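Local coordinates for Lmo2241 protein (Listeria monocytogenes, PDB 4HAM), which probably binds DNA through a winged helix-turn-helix domain of the GntR family and regulates transcription, at residues E17-V20 against Q21-E25; E25-K29 against G30-E34; I48-P52 against N53-K57; Q60-R64 against Q65-I69. All coordinates share one frame; numbering follows the deposited sequence.

Contact 1. Residues E17-V20 against Q21-E25; sequences EQIV and QKIKE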
loop_
_atom_site.group_PDB
_atom_site.type_symbol
_atom_site.label_atom_id
_atom_site.label_comp_id
_atom_site.label_asym_id
_atom_site.label_seq_id
_atom_site.Cartn_x
_atom_site.Cartn_y
_atom_site.Cartn_z
ATOM N N GLU A 17 -5.772 12.455 2.829
ATOM C CA GLU A 17 -4.639 11.695 2.317
ATOM C C GLU A 17 -4.332 12.054 0.865
ATOM O O GLU A 17 -3.172 12.070 0.451
ATOM C CB GLU A 17 -4.888 10.189 2.461
ATOM C CG GLU A 17 -3.723 9.336 2.003
ATOM C CD GLU A 17 -3.832 7.894 2.439
ATOM O OE1 GLU A 17 -4.931 7.482 2.868
ATOM O OE2 GLU A 17 -2.817 7.171 2.362
ATOM N N GLN A 18 -5.376 12.336 0.092
ATOM C CA GLN A 18 -5.204 12.756 -1.291
ATOM C C GLN A 18 -4.425 14.065 -1.324
ATOM O O GLN A 18 -3.509 14.239 -2.140
ATOM C CB GLN A 18 -6.568 12.902 -1.980
ATOM C CG GLN A 18 -7.243 11.569 -2.222
ATOM C CD GLN A 18 -8.538 11.697 -3.000
ATOM O OE1 GLN A 18 -8.591 12.374 -4.024
ATOM N NE2 GLN A 18 -9.590 11.045 -2.512
ATOM N N ILE A 19 -4.775 14.971 -0.410
ATOM C CA ILE A 19 -4.069 16.247 -0.288
ATOM C C ILE A 19 -2.619 16.036 0.093
ATOM O O ILE A 19 -1.725 16.631 -0.513
ATOM C CB ILE A 19 -4.751 17.160 0.738
ATOM C CG1 ILE A 19 -6.154 17.523 0.226
ATOM C CG2 ILE A 19 -3.928 18.425 0.975
ATOM C CD1 ILE A 19 -6.974 18.306 1.244
ATOM N N VAL A 20 -2.382 15.193 1.096
ATOM C CA VAL A 20 -1.007 14.873 1.489
ATOM C C VAL A 20 -0.218 14.352 0.282
ATOM O O VAL A 20 0.900 14.794 0.006
ATOM C CB VAL A 20 -0.966 13.806 2.602
ATOM C CG1 VAL A 20 0.483 13.318 2.843
ATOM C CG2 VAL A 20 -1.588 14.353 3.883
ATOM N N GLN A 21 -0.814 13.426 -0.457
ATOM C CA GLN A 21 -0.063 12.757 -1.525
ATOM C C GLN A 21 0.157 13.653 -2.739
ATOM O O GLN A 21 1.181 13.549 -3.403
ATOM C CB GLN A 21 -0.715 11.425 -1.931
ATOM C CG GLN A 21 -0.712 10.355 -0.817
ATOM C CD GLN A 21 0.691 9.848 -0.496
ATOM O OE1 GLN A 21 1.367 10.370 0.394
ATOM N NE2 GLN A 21 1.139 8.845 -1.238
ATOM N N LYS A 22 -0.791 14.545 -3.026
ATOM C CA LYS A 22 -0.620 15.478 -4.133
ATOM C C LYS A 22 0.467 16.518 -3.841
ATOM O O LYS A 22 1.275 16.841 -4.713
ATOM C CB LYS A 22 -1.943 16.166 -4.464
ATOM C CG LYS A 22 -2.910 15.259 -5.198
ATOM C CD LYS A 22 -2.524 15.114 -6.680
ATOM C CE LYS A 22 -3.552 14.274 -7.417
ATOM N NZ LYS A 22 -3.302 14.200 -8.887
ATOM N N ILE A 23 0.492 17.020 -2.612
ATOM C CA ILE A 23 1.537 17.949 -2.200
ATOM C C ILE A 23 2.910 17.287 -2.284
ATOM O O ILE A 23 3.857 17.872 -2.817
ATOM C CB ILE A 23 1.292 18.503 -0.792
ATOM C CG1 ILE A 23 0.036 19.368 -0.773
ATOM C CG2 ILE A 23 2.509 19.319 -0.320
ATOM C CD1 ILE A 23 0.089 20.488 -1.754
ATOM N N LYS A 24 3.005 16.064 -1.768
ATOM C CA LYS A 24 4.243 15.289 -1.845
ATOM C C LYS A 24 4.714 15.107 -3.297
ATOM O O LYS A 24 5.892 15.298 -3.614
ATOM C CB LYS A 24 4.031 13.918 -1.186
ATOM C CG LYS A 24 5.298 13.103 -1.022
ATOM C CD LYS A 24 5.036 11.710 -0.438
ATOM C CE LYS A 24 4.549 11.763 1.007
ATOM N NZ LYS A 24 4.429 10.403 1.628
ATOM N N GLU A 25 3.785 14.731 -4.171
ATOM C CA GLU A 25 4.080 14.521 -5.594
ATOM C C GLU A 25 4.544 15.811 -6.266
ATOM O O GLU A 25 5.441 15.803 -7.108
ATOM C CB GLU A 25 2.841 13.969 -6.327
ATOM C CG GLU A 25 3.154 13.423 -7.725
ATOM C CD GLU A 25 1.899 13.039 -8.500
ATOM O OE1 GLU A 25 0.794 13.061 -7.911
ATOM O OE2 GLU A 25 2.025 12.704 -9.692
#

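Contact 2. Residues E25-K29 against G30-E34; sequences EQVVK and GVLQE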
loop_
_atom_site.group_PDB
_atom_site.type_symbol
_atom_site.label_atom_id
_atom_site.label_comp_id
_atom_site.label_asym_id
_atom_site.label_seq_id
_atom_site.Cartn_x
_atom_site.Cartn_y
_atom_site.Cartn_z
ATOM N N GLU A 25 3.785 14.731 -4.171
ATOM C CA GLU A 25 4.080 14.521 -5.594
ATOM C C GLU A 25 4.544 15.811 -6.266
ATOM O O GLU A 25 5.441 15.803 -7.108
ATOM C CB GLU A 25 2.841 13.969 -6.327
ATOM C CG GLU A 25 3.154 13.423 -7.725
ATOM C CD GLU A 25 1.899 13.039 -8.500
ATOM O OE1 GLU A 25 0.794 13.061 -7.911
ATOM O OE2 GLU A 25 2.025 12.704 -9.692
ATOM N N GLN A 26 3.930 16.926 -5.901
ATOM C CA GLN A 26 4.350 18.215 -6.458
ATOM C C GLN A 26 5.755 18.604 -6.013
ATOM O O GLN A 26 6.495 19.239 -6.765
ATOM C CB GLN A 26 3.360 19.310 -6.100
ATOM C CG GLN A 26 2.078 19.217 -6.891
ATOM C CD GLN A 26 1.124 20.317 -6.552
ATOM O OE1 GLN A 26 1.474 21.262 -5.840
ATOM N NE2 GLN A 26 -0.097 20.205 -7.049
ATOM N N VAL A 27 6.123 18.227 -4.792
ATOM C CA VAL A 27 7.495 18.412 -4.352
ATOM C C VAL A 27 8.415 17.536 -5.188
ATOM O O VAL A 27 9.440 18.010 -5.684
ATOM C CB VAL A 27 7.686 18.108 -2.842
ATOM C CG1 VAL A 27 9.160 18.118 -2.477
ATOM C CG2 VAL A 27 6.913 19.103 -2.001
ATOM N N VAL A 28 8.045 16.270 -5.373
ATOM C CA VAL A 28 8.849 15.378 -6.211
ATOM C C VAL A 28 9.050 15.933 -7.624
ATOM O O VAL A 28 10.146 15.863 -8.170
ATOM C CB VAL A 28 8.249 13.957 -6.280
ATOM C CG1 VAL A 28 8.917 13.143 -7.383
ATOM C CG2 VAL A 28 8.390 13.265 -4.920
ATOM N N LYS A 29 7.991 16.498 -8.201
ATOM C CA LYS A 29 8.052 17.088 -9.536
ATOM C C LYS A 29 8.889 18.351 -9.623
ATOM O O LYS A 29 9.258 18.770 -10.718
ATOM C CB LYS A 29 6.651 17.455 -10.034
ATOM C CG LYS A 29 5.757 16.273 -10.359
ATOM C CD LYS A 29 4.397 16.760 -10.837
ATOM C CE LYS A 29 3.320 15.692 -10.633
ATOM N NZ LYS A 29 3.698 14.395 -11.257
ATOM N N GLY A 30 9.150 18.987 -8.486
ATOM C CA GLY A 30 9.826 20.278 -8.509
ATOM C C GLY A 30 8.869 21.438 -8.742
ATOM O O GLY A 30 9.288 22.589 -8.863
ATOM N N VAL A 31 7.573 21.142 -8.785
ATOM C CA VAL A 31 6.571 22.188 -8.915
ATOM C C VAL A 31 6.555 22.986 -7.627
ATOM O O VAL A 31 6.379 24.207 -7.648
ATOM C CB VAL A 31 5.168 21.613 -9.207
ATOM C CG1 VAL A 31 4.089 22.655 -8.952
ATOM C CG2 VAL A 31 5.109 21.095 -10.643
ATOM N N LEU A 32 6.736 22.281 -6.512
ATOM C CA LEU A 32 6.984 22.914 -5.213
ATOM C C LEU A 32 8.456 22.716 -4.838
ATOM O O LEU A 32 8.994 21.611 -4.940
ATOM C CB LEU A 32 6.064 22.325 -4.143
ATOM C CG LEU A 32 4.584 22.704 -4.247
ATOM C CD1 LEU A 32 3.713 21.842 -3.307
ATOM C CD2 LEU A 32 4.425 24.183 -3.926
ATOM N N GLN A 33 9.112 23.795 -4.423
ATOM C CA GLN A 33 10.540 23.754 -4.116
ATOM C C GLN A 33 10.750 23.998 -2.628
ATOM O O GLN A 33 9.919 24.622 -1.991
ATOM C CB GLN A 33 11.263 24.855 -4.889
ATOM C CG GLN A 33 11.203 24.713 -6.401
ATOM C CD GLN A 33 11.906 25.853 -7.110
ATOM O OE1 GLN A 33 11.493 27.015 -7.011
ATOM N NE2 GLN A 33 12.985 25.532 -7.818
ATOM N N GLU A 34 11.874 23.519 -2.100
ATOM C CA GLU A 34 12.258 23.771 -0.715
ATOM C C GLU A 34 12.122 25.261 -0.412
ATOM O O GLU A 34 12.526 26.100 -1.220
ATOM C CB GLU A 34 13.701 23.302 -0.469
ATOM C CG GLU A 34 14.222 23.555 0.944
ATOM C CD GLU A 34 15.631 23.015 1.173
ATOM O OE1 GLU A 34 16.324 23.517 2.090
ATOM O OE2 GLU A 34 16.044 22.086 0.445
HETATM O O HOH W 1 11.061 20.178 -4.886
#

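Contact 3. Residues I48-P52 against N53-K57; sequences IGVNP and NTVSK. With SO4 (sulfate ion), chain C.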
loop_
_atom_site.group_PDB
_atom_site.type_symbol
_atom_site.label_atom_id
_atom_site.label_comp_id
_atom_site.label_asym_id
_atom_site.label_seq_id
_atom_site.Cartn_x
_atom_site.Cartn_y
_atom_site.Cartn_z
ATOM N N ILE A 48 -10.154 25.252 -2.700
ATOM C CA ILE A 48 -10.550 23.945 -3.239
ATOM C C ILE A 48 -11.959 23.508 -2.854
ATOM O O ILE A 48 -12.507 22.581 -3.455
ATOM C CB ILE A 48 -9.537 22.824 -2.927
ATOM C CG1 ILE A 48 -9.428 22.592 -1.428
ATOM C CG2 ILE A 48 -8.188 23.162 -3.524
ATOM C CD1 ILE A 48 -8.459 21.475 -1.081
ATOM N N GLY A 49 -12.555 24.183 -1.877
ATOM C CA GLY A 49 -13.924 23.884 -1.496
ATOM C C GLY A 49 -13.991 22.633 -0.632
ATOM O O GLY A 49 -14.897 21.804 -0.760
ATOM N N VAL A 50 -13.012 22.502 0.254
ATOM C CA VAL A 50 -12.926 21.379 1.177
ATOM C C VAL A 50 -13.032 21.885 2.617
ATOM O O VAL A 50 -12.619 23.004 2.929
ATOM C CB VAL A 50 -11.588 20.617 0.960
ATOM C CG1 VAL A 50 -11.332 19.597 2.053
ATOM C CG2 VAL A 50 -11.608 19.931 -0.401
ATOM N N ASN A 51 -13.627 21.071 3.480
ATOM C CA ASN A 51 -13.667 21.329 4.913
ATOM C C ASN A 51 -12.283 21.774 5.448
ATOM O O ASN A 51 -11.304 21.049 5.304
ATOM C CB ASN A 51 -14.143 20.028 5.581
ATOM C CG ASN A 51 -14.453 20.187 7.050
ATOM O OD1 ASN A 51 -13.948 21.084 7.714
ATOM N ND2 ASN A 51 -15.284 19.285 7.573
ATOM N N PRO A 52 -12.194 22.987 6.032
ATOM C CA PRO A 52 -10.930 23.471 6.615
ATOM C C PRO A 52 -10.310 22.473 7.601
ATOM O O PRO A 52 -9.085 22.353 7.671
ATOM C CB PRO A 52 -11.355 24.742 7.356
ATOM C CG PRO A 52 -12.544 25.225 6.581
ATOM C CD PRO A 52 -13.282 23.964 6.208
ATOM N N ASN A 53 -11.144 21.748 8.336
ATOM C CA ASN A 53 -10.630 20.721 9.251
ATOM C C ASN A 53 -9.951 19.550 8.509
ATOM O O ASN A 53 -8.995 18.943 9.007
ATOM C CB ASN A 53 -11.733 20.233 10.185
ATOM C CG ASN A 53 -12.352 21.368 11.001
ATOM O OD1 ASN A 53 -11.742 21.871 11.941
ATOM N ND2 ASN A 53 -13.569 21.779 10.633
ATOM N N THR A 54 -10.434 19.247 7.306
ATOM C CA THR A 54 -9.788 18.246 6.455
ATOM C C THR A 54 -8.423 18.720 5.965
ATOM O O THR A 54 -7.445 17.967 5.958
ATOM C CB THR A 54 -10.691 17.894 5.252
ATOM O OG1 THR A 54 -11.923 17.366 5.745
ATOM C CG2 THR A 54 -10.035 16.860 4.347
ATOM N N VAL A 55 -8.345 19.982 5.557
ATOM C CA VAL A 55 -7.065 20.542 5.135
ATOM C C VAL A 55 -6.073 20.628 6.305
ATOM O O VAL A 55 -4.886 20.392 6.136
ATOM C CB VAL A 55 -7.258 21.932 4.494
ATOM C CG1 VAL A 55 -5.911 22.539 4.104
ATOM C CG2 VAL A 55 -8.182 21.818 3.278
ATOM N N SER A 56 -6.576 20.947 7.487
ATOM C CA SER A 56 -5.733 20.995 8.673
ATOM C C SER A 56 -5.139 19.616 8.964
ATOM O O SER A 56 -3.958 19.481 9.299
ATOM C CB SER A 56 -6.537 21.498 9.867
ATOM O OG SER A 56 -5.779 21.404 11.058
ATOM N N LYS A 57 -5.961 18.588 8.801
ATOM C CA LYS A 57 -5.533 17.211 9.014
ATOM C C LYS A 57 -4.415 16.825 8.032
ATOM O O LYS A 57 -3.427 16.187 8.406
ATOM C CB LYS A 57 -6.746 16.296 8.866
ATOM C CG LYS A 57 -6.537 14.853 9.266
ATOM C CD LYS A 57 -7.892 14.171 9.479
ATOM C CE LYS A 57 -7.767 12.651 9.418
ATOM N NZ LYS A 57 -6.472 12.203 9.998
HETATM S S SO4 C . -17.431 17.929 4.765
HETATM O O1 SO4 C . -18.719 17.800 5.445
HETATM O O2 SO4 C . -17.487 17.259 3.467
HETATM O O3 SO4 C . -17.139 19.337 4.556
HETATM O O4 SO4 C . -16.377 17.322 5.589
#

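Contact 4. Residues Q60-R64 against Q65-I69; sequences QELER and QEVII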
loop_
_atom_site.group_PDB
_atom_site.type_symbol
_atom_site.label_atom_id
_atom_site.label_comp_id
_atom_site.label_asym_id
_atom_site.label_seq_id
_atom_site.Cartn_x
_atom_site.Cartn_y
_atom_site.Cartn_z
ATOM N N GLN A 60 -1.190 18.723 8.981
ATOM C CA GLN A 60 -0.581 18.068 10.146
ATOM C C GLN A 60 0.194 16.815 9.741
ATOM O O GLN A 60 1.293 16.547 10.246
ATOM C CB GLN A 60 -1.638 17.692 11.185
ATOM C CG GLN A 60 -2.210 18.870 11.929
ATOM C CD GLN A 60 -3.202 18.455 13.003
ATOM O OE1 GLN A 60 -3.197 17.310 13.459
ATOM N NE2 GLN A 60 -4.067 19.383 13.401
ATOM N N GLU A 61 -0.384 16.043 8.831
ATOM C CA GLU A 61 0.264 14.824 8.359
ATOM C C GLU A 61 1.495 15.153 7.502
ATOM O O GLU A 61 2.544 14.509 7.629
ATOM C CB GLU A 61 -0.728 13.940 7.597
ATOM C CG GLU A 61 -0.121 12.648 7.055
ATOM C CD GLU A 61 0.458 11.755 8.152
ATOM O OE1 GLU A 61 -0.034 11.802 9.311
ATOM O OE2 GLU A 61 1.409 10.997 7.851
ATOM N N LEU A 62 1.374 16.175 6.661
ATOM C CA LEU A 62 2.517 16.661 5.893
ATOM C C LEU A 62 3.664 17.151 6.799
ATOM O O LEU A 62 4.824 16.902 6.511
ATOM C CB LEU A 62 2.097 17.774 4.935
ATOM C CG LEU A 62 1.357 17.284 3.688
ATOM C CD1 LEU A 62 0.598 18.429 3.035
ATOM C CD2 LEU A 62 2.366 16.676 2.721
ATOM N N GLU A 63 3.344 17.843 7.885
ATOM C CA GLU A 63 4.387 18.297 8.810
ATOM C C GLU A 63 4.990 17.128 9.587
ATOM O O GLU A 63 6.188 17.101 9.862
ATOM C CB GLU A 63 3.851 19.364 9.772
ATOM C CG GLU A 63 4.943 20.018 10.621
ATOM C CD GLU A 63 4.667 21.486 10.968
ATOM O OE1 GLU A 63 3.519 21.953 10.803
ATOM O OE2 GLU A 63 5.611 22.181 11.406
ATOM N N ARG A 64 4.157 16.157 9.938
ATOM C CA ARG A 64 4.640 14.959 10.608
ATOM C C ARG A 64 5.681 14.251 9.741
ATOM O O ARG A 64 6.715 13.794 10.236
ATOM C CB ARG A 64 3.472 14.024 10.898
ATOM C CG ARG A 64 3.855 12.733 11.558
ATOM C CD ARG A 64 2.677 11.776 11.549
ATOM N NE ARG A 64 3.016 10.458 12.072
ATOM C CZ ARG A 64 2.230 9.393 11.960
ATOM N NH1 ARG A 64 1.066 9.496 11.332
ATOM N NH2 ARG A 64 2.604 8.226 12.467
ATOM N N GLN A 65 5.408 14.174 8.442
ATOM C CA GLN A 65 6.296 13.492 7.506
ATOM C C GLN A 65 7.451 14.388 7.094
ATOM O O GLN A 65 8.298 13.981 6.299
ATOM C CB GLN A 65 5.520 13.015 6.264
ATOM C CG GLN A 65 4.533 11.897 6.549
ATOM C CD GLN A 65 3.918 11.312 5.284
ATOM O OE1 GLN A 65 4.580 11.181 4.253
ATOM N NE2 GLN A 65 2.645 10.966 5.359
ATOM N N GLU A 66 7.464 15.613 7.628
ATOM C CA GLU A 66 8.496 16.614 7.351
ATOM C C GLU A 66 8.536 17.069 5.891
ATOM O O GLU A 66 9.581 17.409 5.356
ATOM C CB GLU A 66 9.874 16.156 7.862
ATOM C CG GLU A 66 9.846 15.807 9.350
ATOM C CD GLU A 66 11.226 15.736 9.983
ATOM O OE1 GLU A 66 12.238 15.711 9.249
ATOM O OE2 GLU A 66 11.294 15.715 11.226
ATOM N N VAL A 67 7.370 17.105 5.262
ATOM C CA VAL A 67 7.265 17.617 3.907
ATOM C C VAL A 67 7.124 19.132 3.947
ATOM O O VAL A 67 7.653 19.836 3.091
ATOM C CB VAL A 67 6.046 17.009 3.187
ATOM C CG1 VAL A 67 5.967 17.497 1.738
ATOM C CG2 VAL A 67 6.110 15.490 3.232
ATOM N N ILE A 68 6.385 19.625 4.940
ATOM C CA ILE A 68 6.185 21.060 5.120
ATOM C C ILE A 68 6.569 21.476 6.538
ATOM O O ILE A 68 6.752 20.631 7.418
ATOM C CB ILE A 68 4.716 21.484 4.851
ATOM C CG1 ILE A 68 3.772 20.910 5.917
ATOM C CG2 ILE A 68 4.267 21.078 3.439
ATOM C CD1 ILE A 68 2.296 21.313 5.725
ATOM N N ILE A 69 6.694 22.782 6.747
ATOM C CA ILE A 69 7.028 23.343 8.052
ATOM C C ILE A 69 6.168 24.584 8.286
ATOM O O ILE A 69 5.999 25.410 7.396
ATOM C CB ILE A 69 8.545 23.700 8.141
ATOM C CG1 ILE A 69 8.897 24.268 9.516
ATOM C CG2 ILE A 69 8.956 24.667 7.028
ATOM C CD1 ILE A 69 8.883 23.238 10.623
#

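Contact 1. Residues E17-V20 against Q21-E25
Q21 sits one turn after E17 and gives its backbone N to E17 O, 2.9 Å away, the first of four successive i to i+4 bonds. K22 N to Q18 O, I23 N to I19 O and K24 N to V20 O follow at 2.9 to 3.1 Å, so each of the four carbonyls of E17-V20 is taken by an amide of the next turn. The aliphatic stems crowd these same carbonyls: Q21 CG, turned back over the preceding turn, lies 3.3 Å from E17 O, and I23 CG1 comes equally near I19 O. Both residues belong to helix 15-29, the first helix of the winged helix-turn-helix domain, whose I19, V20 and I23 pack on helix 52-64. Along that apolar side I19 CG2 and I23 CG1 meet loosely at 4.4 Å. The polar ends are satisfied mostly from beyond the turn. A kink at chi2 (-68°) swings the Q21 amide back beside V20, where OE1 lies 3.9 Å from V20 CG1 and takes a weak bond from K24 NZ at 3.3 Å. Q21 NE2 bonds to E100 and D104 of the second subunit. K24 NZ bonds to Q65 OE1 and forms a salt bridge with D104 of the second subunit, while Q18 NE2 is held by the carbonyls of N8 and L13.

Contact 2. Residues E25-K29 against G30-E34
G30 N reaches back to V27 O at 3.0 Å and V31 N, weakly, to Q26 O, which with the positive phi of G30 (84°) closes the C-terminal end of helix 15-29 as a Schellman motif. L32 N adds a further, much straighter bond to the same Q26 O, 3.1 Å long at 175°. The donors G30 N and L32 N both stand well above the planes of their carbonyls. At the backbone angles of G30 a CB would press against K29 O. L32 points back at the helix and packs on the side chains of Q26 and V27. Its CD1 lies against Q26, 3.4 Å from OE1 and 3.8 Å from CB. Q26 is extended beyond CG and runs obliquely past the leucine, while its NE2 is bonded to the A3 carbonyl. V27 meets L32 at about a right angle in an apolar contact, CG2 to CB at 4.0 Å, and I78 of strand 75-78 packs against both. At the outer side V31 CG2 touches K29 CB. The lysine's bend at chi4 (-54°) directs NZ to E25 OE2, a 2.8 Å salt bridge that comes from above the carboxylate plane, and NZ also bonds to the I126 carbonyl. At the mouth of the turn a water donates to V27 O at 2.8 Å.

Contact 3. Residues I48-P52 against N53-K57
The turn of the helix-turn-helix and the N-terminus of its second helix, 52-64, meet where N51 caps that helix; in this family the second helix is the one expected to read DNA. N51 OD1 accepts from N53 N at 2.9 Å, the capping bond, and from N53 ND2 at 3.0 Å. The two donors use the oxygen differently: ND2 lies in the carbonyl plane on a lone pair, whereas the backbone N stands 40° above it. With CG of N51 swung anti to its own backbone N (chi1 -171°), the amide lies against the first turn, and its plane is 78° from that of the N53 amide. N51 O takes V55 N in the carbonyl plane at 3.2 Å, and T54 N weakly; S56 N bonds to P52 O, so the i to i+4 pattern starts at once. Below the cap V50 crosses T54 at about a right angle, CG1 3.7 Å from T54 CB, and the same methyl lies 4.0 Å from V55 CG2. V55 continues inward to F44 and A45 of helix 41-48, joining the two helices of the motif. On the outer side T54 OG1 lies 3.5 Å from N51 CB. The other end of the capping amide faces a sulfate, probably from the crystallisation liquor: N51 ND2 donates to its O4 at 3.0 Å in a nearly straight bond.

Contact 4. Residues Q60-R64 against Q65-I69
Q65 NE2 donates to E61 OE2 at 2.8 Å, a nearly straight bond (168°) on the anti lone pair of the carboxylate. The oxygen lies in the plane of the amide, although amide and carboxylate are turned 65° apart. A bend at chi2 (60°) curls E61 toward Q65, and its second oxygen, OE1, takes R64 NH1 on the syn lone pair in a long salt bridge of 3.3 Å. Beneath these side chains Q65 N bonds to E61 O. The helix then ends in a Schellman motif: V67 N reaches back to L62 O at 2.8 Å and E66 N to E63 O, with E66 at positive phi. This turn carries the chain from helix 52-64 into strand 68-71 of the wing. L62 packs on two residues of the following segment, CD2 on V67 CB at 3.7 Å and CB on I68 CD1 at 3.6 Å. E63 runs obliquely past I69, OE2 3.5 Å from I69 CD1, while its OE1 bonds to T70. Further out, V20 and I23 of helix 15-29 cover L62, I78 covers I68, and Y107 of the second subunit lies on V67. Q65 OE1 accepts from K24 NZ, so the amide is gripped at both ends and its rotation fixed; with Q65 NE2 and, at longer range, R64 NH1 each donating a hydrogen bond to its carboxylate, E61 is probably held as the anion.

All four contacts belong to the winged helix-turn-helix domain and follow one another along the chain. Contacts 1 and 2 share E25 on helix 15-29, their centres about 11 Å apart; contacts 3 and 4 mark the start and end of helix 52-64, about 15 Å between centres. The two helices pack together through contacts 1 and 4, where V20 and I23 meet L62, and I19 CD1 reaches I48 and V55 of contact 3. V27 touches V67 between contacts 2 and 4. Contact 3 lies farthest from contact 2, about 21 Å between centres, and the second subunit touches contacts 1, 2 and 4 but not 3, consistent with dimerisation and probable DNA recognition at separate places.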